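Local coordinates for 3-dehydroquinate dehydratase (Geobacillus kaustophilus, PDB 2YR1), which probably catalyses the cis-dehydration of 3-dehydroquinate to 3-dehydroshikimate, the third step of the chorismate pathway, by way of a Schiff base, at residues Arg103-Glu107 with Asp130-Met134; Asp54-Asp60 with Gly92-Leu97. One frame throughout, in Å; residues are numbered along the deposited sequence.

Interaction 1. Residues Arg103-Glu107 with Asp130-Met134; sequences RRLIE and DVRRM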
# COMPACT_ATOMS: atom_id res chain seq x y z
N ARG A 103 27.88 20.86 -13.66
CA ARG A 103 27.05 22.07 -13.75
C ARG A 103 27.17 22.73 -15.11
O ARG A 103 26.20 23.26 -15.64
CB ARG A 103 27.42 23.05 -12.64
CG ARG A 103 26.93 22.58 -11.28
CD ARG A 103 27.17 23.60 -10.17
NE ARG A 103 28.59 23.75 -9.87
CZ ARG A 103 29.05 24.47 -8.85
NH1 ARG A 103 28.19 25.09 -8.04
NH2 ARG A 103 30.35 24.58 -8.64
N ARG A 104 28.37 22.68 -15.67
CA ARG A 104 28.62 23.26 -16.98
C ARG A 104 27.89 22.39 -17.99
O ARG A 104 27.25 22.90 -18.92
CB ARG A 104 30.12 23.29 -17.25
CG ARG A 104 30.63 24.63 -17.74
CD ARG A 104 32.14 24.73 -17.52
NE ARG A 104 32.87 23.62 -18.13
CZ ARG A 104 33.69 22.82 -17.46
NH1 ARG A 104 33.89 23.00 -16.16
NH2 ARG A 104 34.31 21.83 -18.09
N LEU A 105 27.97 21.07 -17.80
CA LEU A 105 27.30 20.14 -18.70
C LEU A 105 25.80 20.30 -18.54
O LEU A 105 25.05 20.25 -19.52
CB LEU A 105 27.70 18.70 -18.36
CG LEU A 105 27.73 17.67 -19.49
CD1 LEU A 105 27.94 16.28 -18.88
CD2 LEU A 105 26.45 17.70 -20.29
N ILE A 106 25.35 20.48 -17.30
CA ILE A 106 23.93 20.65 -17.06
C ILE A 106 23.46 21.91 -17.79
O ILE A 106 22.42 21.91 -18.45
CB ILE A 106 23.61 20.78 -15.54
CG1 ILE A 106 23.90 19.46 -14.83
CG2 ILE A 106 22.15 21.15 -15.35
CD1 ILE A 106 23.80 19.55 -13.31
N GLU A 107 24.23 22.98 -17.70
CA GLU A 107 23.85 24.22 -18.37
C GLU A 107 23.81 23.99 -19.87
O GLU A 107 22.83 24.31 -20.54
CB GLU A 107 24.84 25.34 -18.05
CG GLU A 107 24.33 26.71 -18.49
CD GLU A 107 25.28 27.82 -18.12
OE1 GLU A 107 26.29 27.99 -18.85
OE2 GLU A 107 25.02 28.51 -17.10
N ASP A 130 23.20 28.22 -8.25
CA ASP A 130 23.88 28.15 -9.54
C ASP A 130 23.03 27.36 -10.53
O ASP A 130 22.65 27.86 -11.58
CB ASP A 130 25.24 27.47 -9.37
CG ASP A 130 26.22 27.85 -10.46
OD1 ASP A 130 25.82 27.89 -11.64
OD2 ASP A 130 27.40 28.09 -10.12
N VAL A 131 22.73 26.11 -10.19
CA VAL A 131 21.92 25.29 -11.09
C VAL A 131 20.50 25.84 -11.17
O VAL A 131 19.84 25.76 -12.22
CB VAL A 131 21.88 23.82 -10.62
CG1 VAL A 131 20.73 23.10 -11.29
CG2 VAL A 131 23.20 23.14 -10.97
N ARG A 132 20.03 26.42 -10.08
CA ARG A 132 18.70 27.01 -10.02
C ARG A 132 18.49 28.01 -11.17
O ARG A 132 17.55 27.89 -11.96
CB ARG A 132 18.49 27.71 -8.68
CG ARG A 132 17.05 27.99 -8.28
CD ARG A 132 16.11 27.94 -9.47
NE ARG A 132 15.07 26.94 -9.26
CZ ARG A 132 14.32 26.43 -10.23
NH1 ARG A 132 14.49 26.80 -11.49
NH2 ARG A 132 13.37 25.55 -9.92
N ARG A 133 19.35 29.01 -11.27
CA ARG A 133 19.17 29.99 -12.33
C ARG A 133 19.46 29.41 -13.69
O ARG A 133 18.83 29.75 -14.68
CB ARG A 133 19.99 31.25 -12.02
CG ARG A 133 19.35 32.04 -10.86
CD ARG A 133 17.81 31.82 -10.87
NE ARG A 133 17.11 32.37 -9.71
CZ ARG A 133 15.92 31.92 -9.29
NH1 ARG A 133 15.32 30.92 -9.94
NH2 ARG A 133 15.34 32.46 -8.24
N MET A 134 20.40 28.48 -13.72
CA MET A 134 20.78 27.82 -14.94
C MET A 134 19.54 27.16 -15.53
O MET A 134 19.31 27.21 -16.74
CB MET A 134 21.84 26.77 -14.58
CG MET A 134 22.47 26.05 -15.73
SD MET A 134 23.34 24.63 -15.02
CE MET A 134 24.71 25.44 -14.16
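M134 reaches across to R103, I106 and E107 and makes most of the apolar contact between two helices. CG lies anti to the backbone N (chi1 -174°) and the chain runs on extended to SD, then bends at the last torsion, which turns the methyl toward the carbonyl of R103, with M134 CE 3.0 Å from R103 O. The sulfur rests beside the backbone of the facing helix, M134 SD 3.3 Å from E107 N, whose N-H is already given to R103 O, so the thioether packs against a helical hydrogen bond without replacing it. M134 SD meets I106 CG2 at 3.7 Å, and one atom back M134 CG packs on E107 CB at 3.4 Å. The carboxylate of E107 is turned to a different task, a salt bridge with R111. Nearer the helix starts, V131 CG2 touches the aliphatic part of R103, 3.8 Å from its CG, and both V131 and I106 also pack on Y120 of strand 117-121 beneath.

Charge plays a looser part. D130 OD2 stands over one face of the R103 guanidinium, 3.7 Å from NH1, with no N-H aimed at it; this long salt bridge is therefore probably only an electrostatic attraction. R103 NH2 has a further weak, long pairing with E99.

The segment axes approach to 10.2 Å and run nearly parallel, 11° apart. Helices 99-112 and 127-137 stand on either side of strand 117-121 in sequence, which makes them neighbours in the outer helical layer of a (beta/alpha)8, or TIM, barrel.

Interaction 2. Residues Asp54-Asp60 with Gly92-Leu97; sequences DFFRAID and GQPIPL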
# COMPACT_ATOMS: atom_id res chain seq x y z
N ASP A 54 24.70 9.48 -15.54
CA ASP A 54 25.91 9.10 -14.84
C ASP A 54 26.45 7.72 -15.23
O ASP A 54 27.48 7.28 -14.72
CB ASP A 54 25.72 9.20 -13.32
CG ASP A 54 24.44 8.57 -12.84
OD1 ASP A 54 23.36 8.94 -13.35
OD2 ASP A 54 24.51 7.71 -11.94
N PHE A 55 25.74 7.05 -16.14
CA PHE A 55 26.15 5.74 -16.64
C PHE A 55 27.01 5.94 -17.89
O PHE A 55 27.89 5.13 -18.19
CB PHE A 55 24.94 4.88 -17.00
CG PHE A 55 24.34 4.15 -15.83
CD1 PHE A 55 23.58 4.83 -14.88
CD2 PHE A 55 24.56 2.78 -15.66
CE1 PHE A 55 23.06 4.17 -13.78
CE2 PHE A 55 24.03 2.11 -14.56
CZ PHE A 55 23.28 2.80 -13.61
N PHE A 56 26.74 7.03 -18.60
CA PHE A 56 27.42 7.42 -19.84
C PHE A 56 28.93 7.51 -19.60
O PHE A 56 29.40 8.35 -18.82
CB PHE A 56 26.88 8.79 -20.25
CG PHE A 56 27.03 9.11 -21.71
CD1 PHE A 56 26.14 8.59 -22.64
CD2 PHE A 56 28.02 9.99 -22.14
CE1 PHE A 56 26.23 8.94 -23.98
CE2 PHE A 56 28.12 10.35 -23.48
CZ PHE A 56 27.22 9.83 -24.40
N ARG A 57 29.70 6.65 -20.27
CA ARG A 57 31.15 6.70 -20.07
C ARG A 57 31.78 7.97 -20.66
O ARG A 57 32.69 8.53 -20.07
CB ARG A 57 31.85 5.46 -20.66
CG ARG A 57 32.11 4.35 -19.63
CD ARG A 57 33.19 3.35 -20.08
NE ARG A 57 32.87 2.70 -21.35
CZ ARG A 57 33.08 3.22 -22.56
NH1 ARG A 57 33.63 4.43 -22.69
NH2 ARG A 57 32.72 2.55 -23.65
N ALA A 58 31.27 8.42 -21.81
CA ALA A 58 31.79 9.62 -22.48
C ALA A 58 31.14 10.92 -22.03
O ALA A 58 30.87 11.80 -22.85
CB ALA A 58 31.63 9.48 -23.99
N ILE A 59 30.90 11.07 -20.73
CA ILE A 59 30.30 12.30 -20.24
C ILE A 59 31.30 13.44 -20.33
O ILE A 59 30.93 14.61 -20.21
CB ILE A 59 29.84 12.19 -18.78
CG1 ILE A 59 30.96 11.59 -17.94
CG2 ILE A 59 28.58 11.36 -18.69
CD1 ILE A 59 30.71 11.69 -16.47
N ASP A 60 32.57 13.09 -20.53
CA ASP A 60 33.64 14.07 -20.64
C ASP A 60 33.54 14.79 -21.97
O ASP A 60 34.29 15.73 -22.22
CB ASP A 60 35.01 13.40 -20.56
CG ASP A 60 35.29 12.75 -19.21
OD1 ASP A 60 34.82 13.27 -18.18
OD2 ASP A 60 36.02 11.73 -19.19
N GLY A 92 24.91 6.76 -7.28
CA GLY A 92 25.29 6.96 -8.67
C GLY A 92 26.59 6.28 -9.08
O GLY A 92 27.45 5.99 -8.24
N GLN A 93 26.72 6.03 -10.38
CA GLN A 93 27.89 5.40 -10.98
C GLN A 93 29.16 6.24 -10.80
O GLN A 93 29.13 7.30 -10.16
CB GLN A 93 27.62 5.21 -12.48
CG GLN A 93 26.46 4.28 -12.78
CD GLN A 93 26.73 2.86 -12.34
OE1 GLN A 93 27.68 2.23 -12.81
NE2 GLN A 93 25.90 2.34 -11.43
N PRO A 94 30.30 5.76 -11.33
CA PRO A 94 31.58 6.48 -11.23
C PRO A 94 31.64 7.52 -12.35
O PRO A 94 31.36 7.20 -13.51
CB PRO A 94 32.62 5.38 -11.40
CG PRO A 94 31.95 4.48 -12.40
CD PRO A 94 30.53 4.40 -11.86
N ILE A 95 32.02 8.74 -11.99
CA ILE A 95 32.07 9.86 -12.93
C ILE A 95 33.46 10.52 -13.03
O ILE A 95 34.03 10.95 -12.03
CB ILE A 95 31.00 10.90 -12.50
CG1 ILE A 95 31.02 12.12 -13.40
CG2 ILE A 95 31.24 11.33 -11.05
CD1 ILE A 95 29.89 13.09 -13.11
N PRO A 96 34.01 10.61 -14.26
CA PRO A 96 35.32 11.20 -14.54
C PRO A 96 35.46 12.72 -14.42
O PRO A 96 36.56 13.22 -14.17
CB PRO A 96 35.60 10.73 -15.96
CG PRO A 96 34.24 10.71 -16.57
CD PRO A 96 33.43 10.04 -15.49
N LEU A 97 34.37 13.46 -14.63
CA LEU A 97 34.41 14.92 -14.53
C LEU A 97 33.90 15.33 -13.17
O LEU A 97 33.03 14.68 -12.62
CB LEU A 97 33.57 15.55 -15.65
CG LEU A 97 32.05 15.34 -15.62
CD1 LEU A 97 31.43 16.40 -14.74
CD2 LEU A 97 31.48 15.45 -17.03
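Loops near the predicted 3-dehydroquinate site meet here, D54 and F55 against G92 and Q93 at one end, I59 and D60 against P96 and L97 at the other. Polar contact is concentrated at D54. D54 OD2 receives the backbone N-H of Q93 on the anti lone pair (3.2 Å from Q93 N, 156° at the hydrogen), and the same oxygen forms a salt bridge with R52, predicted to bind the substrate. A weak hydrogen bond joins OD1 to the backbone N of R86, another such residue, so D54 is a likely second-shell link between them.

Next door, Q93 lies over the F55 ring. Q93 CG, anti to the carbonyl carbon (chi1 -63°), sits 3.4 Å from the centroid of the F55 ring, a CH-pi contact almost straight above the face; the bend at chi2 then lays the amide over the ring, the two planes 20° apart. With an alanine in place of F55, the Q93 side chain would probably lose the surface it lies on and be free to turn.

At the far end contact is by van der Waals packing, largely of apolar groups. I59 CD1 packs toward P96 and lies 3.9 Å from L97 CD2, and L97 CD2 also touches the backbone, 3.3 Å from I59 O. Separately, both carboxylate oxygens of D60 meet CH groups of the proline ring, D60 OD1 lying 3.1 Å from P96 CG. The two loops follow neighbouring parallel strands, 48-52 and 81-84, at the carboxyl-terminal end of the barrel, where TIM-barrel enzymes carry their active sites.

Followed from the N terminus, the chain leaves strand 48-52 through 54-60, passes helix 62-75 and strand 81-84, and returns at 92-97, where interaction 2 closes that loop of 31 residues. Helix 99-112 starts almost at once and carries 103-107; after strand 117-121 the chain comes back along helix 127-137, and interaction 1 closes a second loop, of 22 residues. The two loops are in series, neither nested nor crossed. Interaction 2 joins two loops near the substrate site, interaction 1 two helices of the outer layer. L105 couples them: L105 CD1 packs 3.7 Å from I59 O and also touches L97 CD2.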